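Local coordinates for protein amidase, hydantoinase/carbamoylase family (Burkholderia vietnamiensis, PDB 5I4M) that probably hydrolyses N-carbamoyl-L-amino acids as a two-zinc amidase of the peptidase M20 family, at residues A[47-59]-A[105-117]. Sequence-based numbering, arbitrary orientation.
With ZN (zinc ion), chain C; ZN (zinc ion), chain D; 3PG (3-phosphoglyceric acid), chain E.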
loop_
_atom_site.group_PDB
_atom_site.type_symbol
_atom_site.label_atom_id
_atom_site.label_comp_id
_atom_site.label_asym_id
_atom_site.label_seq_id
_atom_site.Cartn_x
_atom_site.Cartn_y
_atom_site.Cartn_z
ATOM N N LYS A 47 -1.756 -21.758 2.334
ATOM C CA LYS A 47 -2.158 -22.220 1.009
ATOM C C LYS A 47 -1.191 -23.236 0.411
ATOM O O LYS A 47 -1.401 -23.668 -0.729
ATOM C CB LYS A 47 -2.302 -21.032 0.056
ATOM C CG LYS A 47 -3.414 -20.068 0.433
ATOM C CD LYS A 47 -3.367 -18.820 -0.448
ATOM C CE LYS A 47 -4.453 -17.832 -0.087
ATOM N NZ LYS A 47 -4.376 -16.621 -0.946
ATOM N N GLY A 48 -0.145 -23.621 1.138
ATOM C CA GLY A 48 0.776 -24.634 0.669
ATOM C C GLY A 48 1.949 -24.113 -0.124
ATOM O O GLY A 48 2.572 -24.888 -0.856
ATOM N N GLY A 49 2.247 -22.816 -0.031
ATOM C CA GLY A 49 3.411 -22.226 -0.638
ATOM C C GLY A 49 4.478 -21.889 0.382
ATOM O O GLY A 49 4.541 -22.458 1.482
ATOM N N VAL A 50 5.336 -20.949 0.011
ATOM C CA VAL A 50 6.493 -20.582 0.814
ATOM C C VAL A 50 6.603 -19.065 0.830
ATOM O O VAL A 50 6.607 -18.430 -0.229
ATOM C CB VAL A 50 7.787 -21.206 0.252
ATOM C CG1 VAL A 50 9.005 -20.662 0.969
ATOM C CG2 VAL A 50 7.716 -22.729 0.374
ATOM N N CYS A 51 6.692 -18.492 2.023
ATOM C CA CYS A 51 6.957 -17.067 2.208
ATOM C C CYS A 51 8.289 -16.976 2.942
ATOM O O CYS A 51 8.331 -16.988 4.176
ATOM C CB CYS A 51 5.838 -16.393 2.984
ATOM S SG CYS A 51 6.124 -14.640 3.236
ATOM N N ARG A 52 9.383 -16.907 2.173
ATOM C CA ARG A 52 10.727 -16.998 2.722
ATOM C C ARG A 52 11.559 -15.916 2.043
ATOM O O ARG A 52 12.404 -16.188 1.193
ATOM C CB ARG A 52 11.327 -18.386 2.501
ATOM C CG ARG A 52 12.689 -18.608 3.136
ATOM C CD ARG A 52 13.006 -20.096 3.182
ATOM N NE ARG A 52 13.307 -20.622 1.856
ATOM C CZ ARG A 52 12.855 -21.774 1.373
ATOM N NH1 ARG A 52 12.037 -22.538 2.091
ATOM N NH2 ARG A 52 13.215 -22.159 0.152
ATOM N N LEU A 53 11.303 -14.668 2.422
ATOM C CA LEU A 53 11.987 -13.559 1.779
ATOM C C LEU A 53 13.478 -13.597 2.093
ATOM O O LEU A 53 13.909 -14.094 3.139
ATOM C CB LEU A 53 11.376 -12.231 2.209
ATOM C CG LEU A 53 10.165 -11.739 1.397
ATOM C CD1 LEU A 53 10.571 -11.412 -0.034
ATOM C CD2 LEU A 53 9.040 -12.755 1.401
ATOM N N ALA A 54 14.271 -13.077 1.152
ATOM C CA ALA A 54 15.720 -13.105 1.284
ATOM C C ALA A 54 16.177 -12.451 2.584
ATOM O O ALA A 54 15.690 -11.388 2.973
ATOM C CB ALA A 54 16.364 -12.392 0.093
ATOM N N LEU A 55 17.135 -13.100 3.245
ATOM C CA LEU A 55 17.844 -12.582 4.415
ATOM C C LEU A 55 16.930 -12.376 5.620
ATOM O O LEU A 55 17.270 -11.620 6.539
ATOM C CB LEU A 55 18.602 -11.290 4.077
ATOM C CG LEU A 55 19.493 -11.460 2.836
ATOM C CD1 LEU A 55 20.389 -10.239 2.586
ATOM C CD2 LEU A 55 20.348 -12.734 2.947
ATOM N N THR A 56 15.767 -13.024 5.635
ATOM C CA THR A 56 14.998 -13.182 6.862
ATOM C C THR A 56 15.555 -14.354 7.669
ATOM O O THR A 56 16.397 -15.120 7.195
ATOM C CB THR A 56 13.528 -13.456 6.556
ATOM O OG1 THR A 56 13.431 -14.667 5.785
ATOM C CG2 THR A 56 12.910 -12.311 5.769
ATOM N N ASP A 57 15.043 -14.520 8.897
ATOM C CA ASP A 57 15.428 -15.701 9.667
ATOM C C ASP A 57 15.034 -16.991 8.958
ATOM O O ASP A 57 15.695 -18.025 9.140
ATOM C CB ASP A 57 14.793 -15.670 11.055
ATOM C CG ASP A 57 15.507 -14.743 11.999
ATOM O OD1 ASP A 57 16.577 -14.214 11.623
ATOM O OD2 ASP A 57 15.006 -14.565 13.124
ATOM N N LEU A 58 13.946 -16.969 8.177
ATOM C CA LEU A 58 13.547 -18.167 7.438
ATOM C C LEU A 58 14.544 -18.487 6.328
ATOM O O LEU A 58 14.912 -19.650 6.131
ATOM C CB LEU A 58 12.134 -18.000 6.874
ATOM C CG LEU A 58 11.043 -17.916 7.948
ATOM C CD1 LEU A 58 9.693 -17.494 7.347
ATOM C CD2 LEU A 58 10.912 -19.252 8.651
ATOM N N ASP A 59 14.993 -17.466 5.595
ATOM C CA ASP A 59 16.056 -17.658 4.609
ATOM C C ASP A 59 17.309 -18.215 5.276
ATOM O O ASP A 59 17.939 -19.146 4.760
ATOM C CB ASP A 59 16.346 -16.321 3.917
ATOM C CG ASP A 59 17.191 -16.454 2.657
ATOM O OD1 ASP A 59 17.050 -17.463 1.933
ATOM O OD2 ASP A 59 17.977 -15.521 2.368
ATOM N N ALA A 105 17.563 -19.843 -2.724
ATOM C CA ALA A 105 16.677 -20.395 -1.714
ATOM C C ALA A 105 15.619 -19.406 -1.240
ATOM O O ALA A 105 14.668 -19.819 -0.568
ATOM C CB ALA A 105 17.495 -20.885 -0.514
ATOM N N ASP A 106 15.760 -18.120 -1.565
ATOM C CA ASP A 106 14.771 -17.133 -1.160
ATOM C C ASP A 106 13.559 -17.206 -2.082
ATOM O O ASP A 106 13.631 -17.718 -3.202
ATOM C CB ASP A 106 15.378 -15.722 -1.160
ATOM C CG ASP A 106 15.782 -15.250 -2.549
ATOM O OD1 ASP A 106 16.745 -15.817 -3.109
ATOM O OD2 ASP A 106 15.164 -14.284 -3.063
ATOM N N SER A 107 12.427 -16.694 -1.594
ATOM C CA SER A 107 11.183 -16.766 -2.343
ATOM C C SER A 107 10.470 -15.424 -2.350
ATOM O O SER A 107 10.843 -14.478 -1.652
ATOM C CB SER A 107 10.228 -17.823 -1.763
ATOM O OG SER A 107 9.521 -17.291 -0.654
ATOM N N GLN A 108 9.421 -15.376 -3.159
ATOM C CA GLN A 108 8.450 -14.305 -3.111
ATOM C C GLN A 108 7.567 -14.461 -1.878
ATOM O O GLN A 108 7.512 -15.539 -1.279
ATOM C CB GLN A 108 7.595 -14.340 -4.372
ATOM C CG GLN A 108 8.384 -14.079 -5.613
ATOM C CD GLN A 108 8.622 -12.598 -5.780
ATOM O OE1 GLN A 108 7.873 -11.785 -5.235
ATOM N NE2 GLN A 108 9.669 -12.235 -6.518
ATOM N N PRO A 109 6.852 -13.398 -1.490
ATOM C CA PRO A 109 5.867 -13.541 -0.406
ATOM C C PRO A 109 4.774 -14.536 -0.747
ATOM O O PRO A 109 4.279 -15.236 0.143
ATOM C CB PRO A 109 5.315 -12.119 -0.232
ATOM C CG PRO A 109 5.680 -11.388 -1.498
ATOM C CD PRO A 109 6.957 -12.010 -1.985
ATOM N N THR A 110 4.372 -14.599 -2.013
ATOM C CA THR A 110 3.463 -15.629 -2.525
ATOM C C THR A 110 4.251 -16.698 -3.269
ATOM O O THR A 110 3.919 -17.094 -4.392
ATOM C CB THR A 110 2.410 -15.007 -3.442
ATOM O OG1 THR A 110 3.066 -14.269 -4.482
ATOM C CG2 THR A 110 1.493 -14.084 -2.672
ATOM N N GLY A 111 5.325 -17.167 -2.660
ATOM C CA GLY A 111 6.225 -18.052 -3.365
ATOM C C GLY A 111 5.750 -19.494 -3.405
ATOM O O GLY A 111 4.949 -19.961 -2.590
ATOM N N GLY A 112 6.286 -20.223 -4.380
ATOM C CA GLY A 112 6.014 -21.635 -4.516
ATOM C C GLY A 112 7.125 -22.479 -3.919
ATOM O O GLY A 112 8.178 -21.987 -3.520
ATOM N N ARG A 113 6.869 -23.784 -3.881
ATOM C CA ARG A 113 7.803 -24.737 -3.299
ATOM C C ARG A 113 8.924 -25.146 -4.244
ATOM O O ARG A 113 9.768 -25.960 -3.852
ATOM C CB ARG A 113 7.035 -25.986 -2.838
ATOM C CG ARG A 113 6.108 -25.711 -1.641
ATOM C CD ARG A 113 5.108 -26.849 -1.381
ATOM N NE ARG A 113 4.222 -27.014 -2.527
ATOM C CZ ARG A 113 3.936 -28.172 -3.106
ATOM N NH1 ARG A 113 4.436 -29.306 -2.620
ATOM N NH2 ARG A 113 3.133 -28.193 -4.165
ATOM N N PHE A 114 8.974 -24.604 -5.464
ATOM C CA PHE A 114 9.950 -25.084 -6.435
ATOM C C PHE A 114 10.830 -23.992 -7.040
ATOM O O PHE A 114 11.984 -24.261 -7.403
ATOM C CB PHE A 114 9.220 -25.846 -7.542
ATOM C CG PHE A 114 8.460 -27.040 -7.039
ATOM C CD1 PHE A 114 9.109 -28.254 -6.842
ATOM C CD2 PHE A 114 7.108 -26.943 -6.725
ATOM C CE1 PHE A 114 8.422 -29.356 -6.354
ATOM C CE2 PHE A 114 6.410 -28.046 -6.241
ATOM C CZ PHE A 114 7.066 -29.255 -6.063
ATOM N N ASP A 115 10.309 -22.773 -7.184
ATOM C CA ASP A 115 11.088 -21.692 -7.792
ATOM C C ASP A 115 12.385 -21.505 -7.015
ATOM O O ASP A 115 12.366 -21.323 -5.793
ATOM C CB ASP A 115 10.239 -20.415 -7.805
ATOM C CG ASP A 115 10.965 -19.190 -8.342
ATOM O OD1 ASP A 115 12.104 -19.288 -8.860
ATOM O OD2 ASP A 115 10.337 -18.099 -8.272
ATOM N N GLY A 116 13.513 -21.627 -7.713
ATOM C CA GLY A 116 14.811 -21.502 -7.071
ATOM C C GLY A 116 15.274 -22.697 -6.255
ATOM O O GLY A 116 16.365 -23.231 -6.484
ATOM N N ILE A 117 14.477 -23.120 -5.276
ATOM C CA ILE A 117 14.969 -24.151 -4.366
ATOM C C ILE A 117 15.193 -25.472 -5.103
ATOM O O ILE A 117 16.088 -26.248 -4.744
ATOM C CB ILE A 117 14.010 -24.303 -3.162
ATOM C CG1 ILE A 117 14.553 -25.325 -2.150
ATOM C CG2 ILE A 117 12.616 -24.700 -3.627
ATOM C CD1 ILE A 117 15.865 -24.911 -1.488
HETATM ZN ZN ZN C . 13.889 -18.463 -9.668
HETATM ZN ZN ZN D . 10.963 -16.201 -8.546
HETATM C C1 3PG E . 12.414 -12.367 -12.308
HETATM O O1 3PG E . 11.391 -11.785 -11.903
HETATM O O2 3PG E . 12.503 -12.856 -13.456
HETATM C C2 3PG E . 13.578 -12.472 -11.367
HETATM O O3 3PG E . 14.792 -12.711 -12.101
HETATM C C3 3PG E . 13.326 -13.633 -10.431
HETATM O O1P 3PG E . 13.306 -14.848 -11.183
HETATM P P 3PG E . 12.676 -16.197 -10.502
HETATM O O2P 3PG E . 13.233 -16.268 -9.100
HETATM O O3P 3PG E . 11.175 -15.943 -10.522
HETATM O O4P 3PG E . 13.177 -17.331 -11.415
HETATM O O HOH W 1 13.280 -13.095 -1.628
HETATM O O HOH W 2 15.802 -17.982 -10.608
#
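Arg52 sends CG away from its own backbone N (chi1 -175°), then bends at chi3 (72°), which turns the guanidinium edge-on to Ala105. Two nitrogens, NE and NH2, close side-on around the single atom Ala105 O; NH2 sits on a lone pair at 2.8 Å, while NE is tilted from the carbonyl plane. That double grip fixes the rotation of the guanidinium, and Val50 CG1 lies over one of its faces, toward the rim. Ser107 holds OG between its backbone N and carbonyl carbon (chi1 82°), where it accepts from Arg52 N at 2.9 Å and donates to Gln108 O. Ser107 N returns a bond to Arg52 O, approaching from above the carbonyl plane. Farther along, Val50 and Gly111 form a single antiparallel bridge: Val50 N to Gly111 O is nearly straight, at 2.8 Å, but the return bond is weak. The Val50 and Arg113 side chains cross at about a right angle, with Val50 CG2 3.9 Å from Arg113 CG, and Leu53 CD2 rests 4.0 Å from Pro109 CD. Pro109 also meets Pro292 of the second subunit. A water accepts from Ala54 N and donates to Asp106 OD2 and Ser107 O, linking the two segments beside the Ala54–Asp106 methyl-to-methylene contact; the Asp106 carboxylate has its main polar partner in Glu150.

The loop so held leads to Asp115, whose OD1 and OD2 bridge the two zinc ions; His104 and His211 complete the protein ligands of one, Glu150 and His403 those of the other. Segment 105-117 runs from strand 99-103 to helix 117-132, where Ile117 packs on helices 29-39 and 57-72.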